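Local structure of lipoate-protein ligase 1 (Plasmodium falciparum, 5T8U) at residues N112-F121 and S154-H165. The protein belongs to the lipoate-protein ligase family, pairing a lipoyl protein ligase A/B catalytic domain with a C-terminal domain, and holds lipoic acid in the catalytic domain. Residues are numbered along the deposited sequence; the frame is centred on the assembly and turned at random.
Sequences NNNINTSSNF and SAFKKIKDVFLH. With LPA (lipoic acid), chain C.
His165 is held at both ring nitrogens where helix 117-121 packs on the β-hairpin 154-165. Asn120 ND2 donates to His165 ND1 over 3.3 Å, nearly straight at 165° but tilted from the ring plane, while Ser154 OG meets the other ring nitrogen, in the ring plane, 3.0 Å from His165 NE2. Together the two bonds fix the rotation of the imidazole. His165 CE1 sits over one face of the Phe121 ring, 3.5 Å from Phe121 CE2, the two planes inclined at 52°; Phe156 CE1 stands over the centre of one face of the imidazole and meets Thr117 CG2 at 3.5 Å. Ser154 also belongs to the lipoic acid pocket, so this dense aromatic corner adjoins the ligand.

Phe163, its CG swung anti to the backbone N (chi1 172°), slips beneath the loop, where Ile115 CA makes a CH-pi contact 3.9 Å from the ring centroid. Toward solvent the packing thins: the bent chain of Lys158 brings NZ only to 4.0 Å from Ile115 CG1. Paired backbone bonds between Asn112 and Phe163 join antiparallel strands 105-112 and 162-170 within the mixed sheet, with helix 117-132 on one face and helix 22-34 against Leu164 on the other.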
ATOM      1  N   ASN A 112       1.652  -0.882 -12.928  1.00 67.19           N
ATOM      2  CA  ASN A 112       1.619  -1.708 -14.125  1.00 66.86           C
ATOM      3  C   ASN A 112       0.235  -1.662 -14.755  1.00 71.90           C
ATOM      4  O   ASN A 112      -0.743  -1.244 -14.133  1.00 67.20           O
ATOM      5  CB  ASN A 112       2.005  -3.160 -13.816  1.00 66.11           C
ATOM      6  CG  ASN A 112       3.437  -3.293 -13.343  1.00 66.06           C
ATOM      7  OD1 ASN A 112       3.735  -3.092 -12.165  1.00 65.48           O
ATOM      8  ND2 ASN A 112       4.334  -3.638 -14.259  1.00 65.92           N
ATOM      9  N   ASN A 113       0.172  -2.093 -16.017  1.00 90.11           N
ATOM     10  CA  ASN A 113      -1.109  -2.214 -16.703  1.00 97.89           C
ATOM     11  C   ASN A 113      -1.925  -3.371 -16.140  1.00 95.07           C
ATOM     12  O   ASN A 113      -3.147  -3.263 -15.988  1.00 99.72           O
ATOM     13  CB  ASN A 113      -0.879  -2.397 -18.203  1.00101.84           C
ATOM     14  CG  ASN A 113      -2.163  -2.653 -18.967  1.00107.01           C
ATOM     15  OD1 ASN A 113      -3.250  -2.290 -18.517  1.00109.48           O
ATOM     16  ND2 ASN A 113      -2.042  -3.284 -20.129  1.00108.55           N
ATOM     17  N   ASN A 114      -1.266  -4.482 -15.828  0.86 80.36           N
ATOM     18  CA  ASN A 114      -1.895  -5.648 -15.229  0.86 78.26           C
ATOM     19  C   ASN A 114      -1.217  -5.959 -13.901  0.86 73.06           C
ATOM     20  O   ASN A 114      -0.192  -5.371 -13.548  0.86 71.85           O
ATOM     21  CB  ASN A 114      -1.815  -6.859 -16.167  0.86 84.20           C
ATOM     22  CG  ASN A 114      -2.501  -6.611 -17.497  0.86 88.87           C
ATOM     23  OD1 ASN A 114      -3.429  -5.808 -17.590  0.86 90.41           O
ATOM     24  ND2 ASN A 114      -2.047  -7.304 -18.535  0.86 90.56           N
ATOM     25  N   ILE A 115      -1.805  -6.897 -13.154  1.00 68.43           N
ATOM     26  CA  ILE A 115      -1.212  -7.305 -11.888  1.00 64.50           C
ATOM     27  C   ILE A 115       0.175  -7.871 -12.149  1.00 61.93           C
ATOM     28  O   ILE A 115       0.369  -8.712 -13.036  1.00 58.32           O
ATOM     29  CB  ILE A 115      -2.117  -8.316 -11.166  1.00 66.78           C
ATOM     30  CG1 ILE A 115      -3.459  -7.660 -10.822  1.00 69.20           C
ATOM     31  CG2 ILE A 115      -1.436  -8.826  -9.896  1.00 65.90           C
ATOM     32  CD1 ILE A 115      -4.454  -8.576 -10.129  1.00 72.39           C
ATOM     33  N   ASN A 116       1.153  -7.407 -11.368  1.00 70.24           N
ATOM     34  CA  ASN A 116       2.554  -7.736 -11.600  1.00 71.14           C
ATOM     35  C   ASN A 116       3.280  -8.008 -10.286  1.00 66.36           C
ATOM     36  O   ASN A 116       4.498  -7.815 -10.193  1.00 65.43           O
ATOM     37  CB  ASN A 116       3.250  -6.605 -12.366  1.00 68.05           C
ATOM     38  CG  ASN A 116       4.456  -7.083 -13.152  1.00 67.12           C
ATOM     39  OD1 ASN A 116       4.322  -7.834 -14.119  1.00 67.04           O
ATOM     40  ND2 ASN A 116       5.641  -6.635 -12.751  1.00 65.44           N
ATOM     41  N   THR A 117       2.546  -8.463  -9.268  1.00 58.69           N
ATOM     42  CA  THR A 117       3.124  -8.683  -7.946  1.00 55.64           C
ATOM     43  C   THR A 117       4.344  -9.596  -8.014  1.00 56.60           C
ATOM     44  O   THR A 117       5.460  -9.201  -7.648  1.00 58.13           O
ATOM     45  CB  THR A 117       2.062  -9.282  -7.019  1.00 56.25           C
ATOM     46  OG1 THR A 117       0.911  -8.427  -6.990  1.00 56.36           O
ATOM     47  CG2 THR A 117       2.603  -9.443  -5.606  1.00 55.51           C
ATOM     48  N   SER A 118       4.141 -10.833  -8.472  1.00 56.98           N
ATOM     49  CA  SER A 118       5.221 -11.812  -8.488  1.00 57.68           C
ATOM     50  C   SER A 118       6.443 -11.276  -9.224  1.00 56.39           C
ATOM     51  O   SER A 118       7.574 -11.390  -8.739  1.00 56.11           O
ATOM     52  CB  SER A 118       4.732 -13.113  -9.128  1.00 58.67           C
ATOM     53  OG  SER A 118       3.650 -13.662  -8.393  1.00 57.84           O
ATOM     54  N   SER A 119       6.235 -10.678 -10.399  1.00 58.74           N
ATOM     55  CA  SER A 119       7.361 -10.150 -11.165  1.00 59.38           C
ATOM     56  C   SER A 119       8.094  -9.062 -10.390  1.00 59.11           C
ATOM     57  O   SER A 119       9.329  -9.048 -10.350  1.00 60.87           O
ATOM     58  CB  SER A 119       6.880  -9.620 -12.515  1.00 58.58           C
ATOM     59  OG  SER A 119       6.632 -10.683 -13.418  1.00 58.60           O
ATOM     60  N   ASN A 120       7.354  -8.141  -9.769  1.00 60.49           N
ATOM     61  CA  ASN A 120       7.990  -7.105  -8.958  1.00 59.50           C
ATOM     62  C   ASN A 120       8.867  -7.727  -7.877  1.00 60.45           C
ATOM     63  O   ASN A 120      10.045  -7.370  -7.725  1.00 60.45           O
ATOM     64  CB  ASN A 120       6.922  -6.203  -8.335  1.00 58.14           C
ATOM     65  CG  ASN A 120       6.025  -5.552  -9.374  1.00 57.43           C
ATOM     66  OD1 ASN A 120       6.340  -5.536 -10.563  1.00 58.86           O
ATOM     67  ND2 ASN A 120       4.901  -5.007  -8.926  1.00 55.81           N
ATOM     68  N   PHE A 121       8.306  -8.674  -7.119  1.00 60.63           N
ATOM     69  CA  PHE A 121       9.093  -9.360  -6.100  1.00 61.44           C
ATOM     70  C   PHE A 121      10.306 -10.055  -6.703  1.00 59.28           C
ATOM     71  O   PHE A 121      11.335 -10.194  -6.034  1.00 62.91           O
ATOM     72  CB  PHE A 121       8.225 -10.373  -5.350  1.00 61.41           C
ATOM     73  CG  PHE A 121       7.365  -9.763  -4.277  1.00 60.67           C
ATOM     74  CD1 PHE A 121       7.942  -9.107  -3.203  1.00 59.96           C
ATOM     75  CD2 PHE A 121       5.984  -9.865  -4.329  1.00 62.24           C
ATOM     76  CE1 PHE A 121       7.160  -8.549  -2.209  1.00 60.47           C
ATOM     77  CE2 PHE A 121       5.194  -9.310  -3.335  1.00 60.91           C
ATOM     78  CZ  PHE A 121       5.783  -8.651  -2.273  1.00 60.12           C
ATOM     79  N   SER A 154       4.592  -5.197   1.773  1.00 64.21           N
ATOM     80  CA  SER A 154       3.932  -4.626   0.610  1.00 58.45           C
ATOM     81  C   SER A 154       2.427  -4.499   0.815  1.00 60.43           C
ATOM     82  O   SER A 154       1.836  -5.109   1.710  1.00 60.58           O
ATOM     83  CB  SER A 154       4.210  -5.477  -0.633  1.00 58.35           C
ATOM     84  OG  SER A 154       5.601  -5.564  -0.887  1.00 57.62           O
ATOM     85  N   ALA A 155       1.818  -3.681  -0.042  1.00 62.97           N
ATOM     86  CA  ALA A 155       0.373  -3.515  -0.090  1.00 62.32           C
ATOM     87  C   ALA A 155      -0.009  -3.127  -1.511  1.00 62.30           C
ATOM     88  O   ALA A 155       0.821  -2.641  -2.286  1.00 64.38           O
ATOM     89  CB  ALA A 155      -0.117  -2.468   0.917  1.00 62.26           C
ATOM     90  N   PHE A 156      -1.282  -3.343  -1.847  1.00 59.38           N
ATOM     91  CA  PHE A 156      -1.724  -3.275  -3.232  1.00 58.35           C
ATOM     92  C   PHE A 156      -3.027  -2.497  -3.340  1.00 57.25           C
ATOM     93  O   PHE A 156      -3.790  -2.373  -2.378  1.00 57.60           O
ATOM     94  CB  PHE A 156      -1.913  -4.678  -3.821  1.00 61.03           C
ATOM     95  CG  PHE A 156      -0.809  -5.633  -3.471  1.00 63.57           C
ATOM     96  CD1 PHE A 156       0.284  -5.784  -4.306  1.00 64.06           C
ATOM     97  CD2 PHE A 156      -0.863  -6.375  -2.304  1.00 64.40           C
ATOM     98  CE1 PHE A 156       1.301  -6.661  -3.984  1.00 63.70           C
ATOM     99  CE2 PHE A 156       0.152  -7.252  -1.977  1.00 65.43           C
ATOM    100  CZ  PHE A 156       1.236  -7.394  -2.819  1.00 65.00           C
ATOM    101  N   LYS A 157      -3.269  -1.972  -4.540  1.00 55.30           N
ATOM    102  CA  LYS A 157      -4.538  -1.353  -4.894  1.00 55.87           C
ATOM    103  C   LYS A 157      -4.743  -1.517  -6.392  1.00 62.43           C
ATOM    104  O   LYS A 157      -3.799  -1.367  -7.174  1.00 58.53           O
ATOM    105  CB  LYS A 157      -4.584   0.129  -4.505  1.00 54.18           C
ATOM    106  CG  LYS A 157      -5.779   0.883  -5.070  1.00 55.12           C
ATOM    107  CD  LYS A 157      -6.001   2.197  -4.337  1.00 55.84           C
ATOM    108  CE  LYS A 157      -7.231   2.929  -4.855  1.00 59.83           C
ATOM    109  NZ  LYS A 157      -8.488   2.155  -4.645  1.00 61.77           N
ATOM    110  N   LYS A 158      -5.976  -1.833  -6.781  1.00 79.07           N
ATOM    111  CA  LYS A 158      -6.319  -2.085  -8.172  1.00 85.13           C
ATOM    112  C   LYS A 158      -7.290  -1.023  -8.667  1.00 85.20           C
ATOM    113  O   LYS A 158      -8.141  -0.534  -7.917  1.00 88.77           O
ATOM    114  CB  LYS A 158      -6.939  -3.480  -8.345  1.00 87.40           C
ATOM    115  CG  LYS A 158      -7.290  -3.846  -9.783  1.00 88.27           C
ATOM    116  CD  LYS A 158      -6.051  -4.056 -10.640  1.00 86.51           C
ATOM    117  CE  LYS A 158      -6.414  -4.207 -12.109  1.00 87.42           C
ATOM    118  NZ  LYS A 158      -5.278  -4.725 -12.918  1.00 86.62           N
ATOM    119  N   ILE A 159      -7.154  -0.673  -9.947  0.97 76.84           N
ATOM    120  CA  ILE A 159      -8.002   0.322 -10.589  0.97 75.40           C
ATOM    121  C   ILE A 159      -8.123  -0.042 -12.062  0.97 75.85           C
ATOM    122  O   ILE A 159      -7.262  -0.720 -12.626  0.97 77.21           O
ATOM    123  CB  ILE A 159      -7.447   1.756 -10.384  0.97 75.98           C
ATOM    124  CG1 ILE A 159      -7.953   2.311  -9.045  0.97 76.45           C
ATOM    125  CG2 ILE A 159      -7.806   2.683 -11.555  0.97 78.34           C
ATOM    126  CD1 ILE A 159      -7.599   3.760  -8.771  0.97 77.46           C
ATOM    127  N   LYS A 160      -9.213   0.418 -12.682  0.95 75.05           N
ATOM    128  CA  LYS A 160      -9.604   0.052 -14.041  0.95 77.84           C
ATOM    129  C   LYS A 160      -8.432  -0.344 -14.931  0.95 83.81           C
ATOM    130  O   LYS A 160      -8.400  -1.459 -15.462  0.95 80.77           O
ATOM    131  CB  LYS A 160     -10.365   1.212 -14.689  0.95 79.21           C
ATOM    132  CG  LYS A 160     -11.002   0.866 -16.024  0.95 83.03           C
ATOM    133  CD  LYS A 160     -11.910   1.988 -16.507  0.95 87.37           C
ATOM    134  CE  LYS A 160     -13.050   1.470 -17.369  0.95 93.45           C
ATOM    135  NZ  LYS A 160     -14.307   2.222 -17.112  0.95 96.99           N
ATOM    136  N   ASP A 161      -7.464   0.557 -15.097  1.00101.24           N
ATOM    137  CA  ASP A 161      -6.352   0.345 -16.016  1.00106.09           C
ATOM    138  C   ASP A 161      -4.999   0.240 -15.326  1.00 97.85           C
ATOM    139  O   ASP A 161      -3.989   0.051 -16.013  1.00103.09           O
ATOM    140  CB  ASP A 161      -6.300   1.484 -17.041  1.00109.09           C
ATOM    141  CG  ASP A 161      -7.502   1.493 -17.962  1.00113.34           C
ATOM    142  OD1 ASP A 161      -8.006   0.399 -18.295  1.00114.88           O
ATOM    143  OD2 ASP A 161      -7.942   2.595 -18.356  1.00114.92           O
ATOM    144  N   VAL A 162      -4.942   0.354 -14.001  0.88 74.19           N
ATOM    145  CA  VAL A 162      -3.678   0.454 -13.284  0.88 67.13           C
ATOM    146  C   VAL A 162      -3.674  -0.522 -12.118  0.88 64.25           C
ATOM    147  O   VAL A 162      -4.702  -0.737 -11.469  0.88 65.42           O
ATOM    148  CB  VAL A 162      -3.431   1.889 -12.777  0.88 69.06           C
ATOM    149  CG1 VAL A 162      -2.034   2.012 -12.200  0.88 68.44           C
ATOM    150  CG2 VAL A 162      -3.637   2.891 -13.899  0.88 70.80           C
ATOM    151  N   PHE A 163      -2.508  -1.104 -11.852  0.93 63.21           N
ATOM    152  CA  PHE A 163      -2.269  -1.905 -10.661  0.93 61.85           C
ATOM    153  C   PHE A 163      -1.089  -1.309  -9.909  0.93 60.72           C
ATOM    154  O   PHE A 163      -0.026  -1.075 -10.500  0.93 56.77           O
ATOM    155  CB  PHE A 163      -1.989  -3.369 -11.009  0.93 63.33           C
ATOM    156  CG  PHE A 163      -1.543  -4.191  -9.834  0.93 63.92           C
ATOM    157  CD1 PHE A 163      -2.451  -4.602  -8.872  0.93 65.61           C
ATOM    158  CD2 PHE A 163      -0.213  -4.551  -9.689  0.93 63.09           C
ATOM    159  CE1 PHE A 163      -2.042  -5.358  -7.789  0.93 65.99           C
ATOM    160  CE2 PHE A 163       0.201  -5.307  -8.610  0.93 63.24           C
ATOM    161  CZ  PHE A 163      -0.713  -5.710  -7.659  0.93 64.91           C
ATOM    162  N   LEU A 164      -1.283  -1.066  -8.613  1.00 65.60           N
ATOM    163  CA  LEU A 164      -0.291  -0.411  -7.770  1.00 64.56           C
ATOM    164  C   LEU A 164       0.142  -1.372  -6.673  1.00 63.03           C
ATOM    165  O   LEU A 164      -0.673  -1.767  -5.832  1.00 65.35           O
ATOM    166  CB  LEU A 164      -0.854   0.879  -7.169  1.00 63.05           C
ATOM    167  CG  LEU A 164       0.088   1.712  -6.292  1.00 61.52           C
ATOM    168  CD1 LEU A 164      -0.255   3.188  -6.395  1.00 62.09           C
ATOM    169  CD2 LEU A 164       0.025   1.282  -4.837  1.00 60.21           C
ATOM    170  N   HIS A 165       1.421  -1.737  -6.682  1.00 59.12           N
ATOM    171  CA  HIS A 165       2.036  -2.578  -5.656  1.00 58.14           C
ATOM    172  C   HIS A 165       3.136  -1.745  -5.005  1.00 61.43           C
ATOM    173  O   HIS A 165       4.234  -1.624  -5.556  1.00 60.58           O
ATOM    174  CB  HIS A 165       2.585  -3.868  -6.269  1.00 56.93           C
ATOM    175  CG  HIS A 165       3.503  -4.639  -5.368  1.00 55.31           C
ATOM    176  ND1 HIS A 165       4.242  -5.715  -5.811  1.00 55.59           N
ATOM    177  CD2 HIS A 165       3.798  -4.498  -4.054  1.00 55.28           C
ATOM    178  CE1 HIS A 165       4.956  -6.199  -4.810  1.00 55.56           C
ATOM    179  NE2 HIS A 165       4.705  -5.478  -3.733  1.00 55.22           N
TER
HETATM  180  C1  LPA C 401       2.137  -4.873   5.760  0.79 75.42           C
HETATM  181  O1  LPA C 401       3.127  -5.367   6.362  0.79 75.28           O
HETATM  182  C2  LPA C 401       2.351  -4.047   4.494  0.79 76.30           C
HETATM  183  O2  LPA C 401       0.973  -5.062   6.201  0.79 74.97           O
HETATM  184  C3  LPA C 401       3.042  -2.737   4.863  0.79 76.78           C
HETATM  185  C4  LPA C 401       2.944  -1.750   3.702  0.79 77.13           C
HETATM  186  C5  LPA C 401       3.363  -0.367   4.198  0.79 78.68           C
HETATM  187  C6  LPA C 401       3.174   0.601   3.199  0.79 79.85           C
HETATM  188  S6  LPA C 401       3.070   1.996   3.845  0.79 81.08           S
HETATM  189  C7  LPA C 401       4.737   0.660   1.989  0.79 79.36           C
HETATM  190  C8  LPA C 401       5.021   2.181   1.604  0.79 79.70           C
HETATM  191  S8  LPA C 401       3.827   3.200   2.549  0.79 80.81           S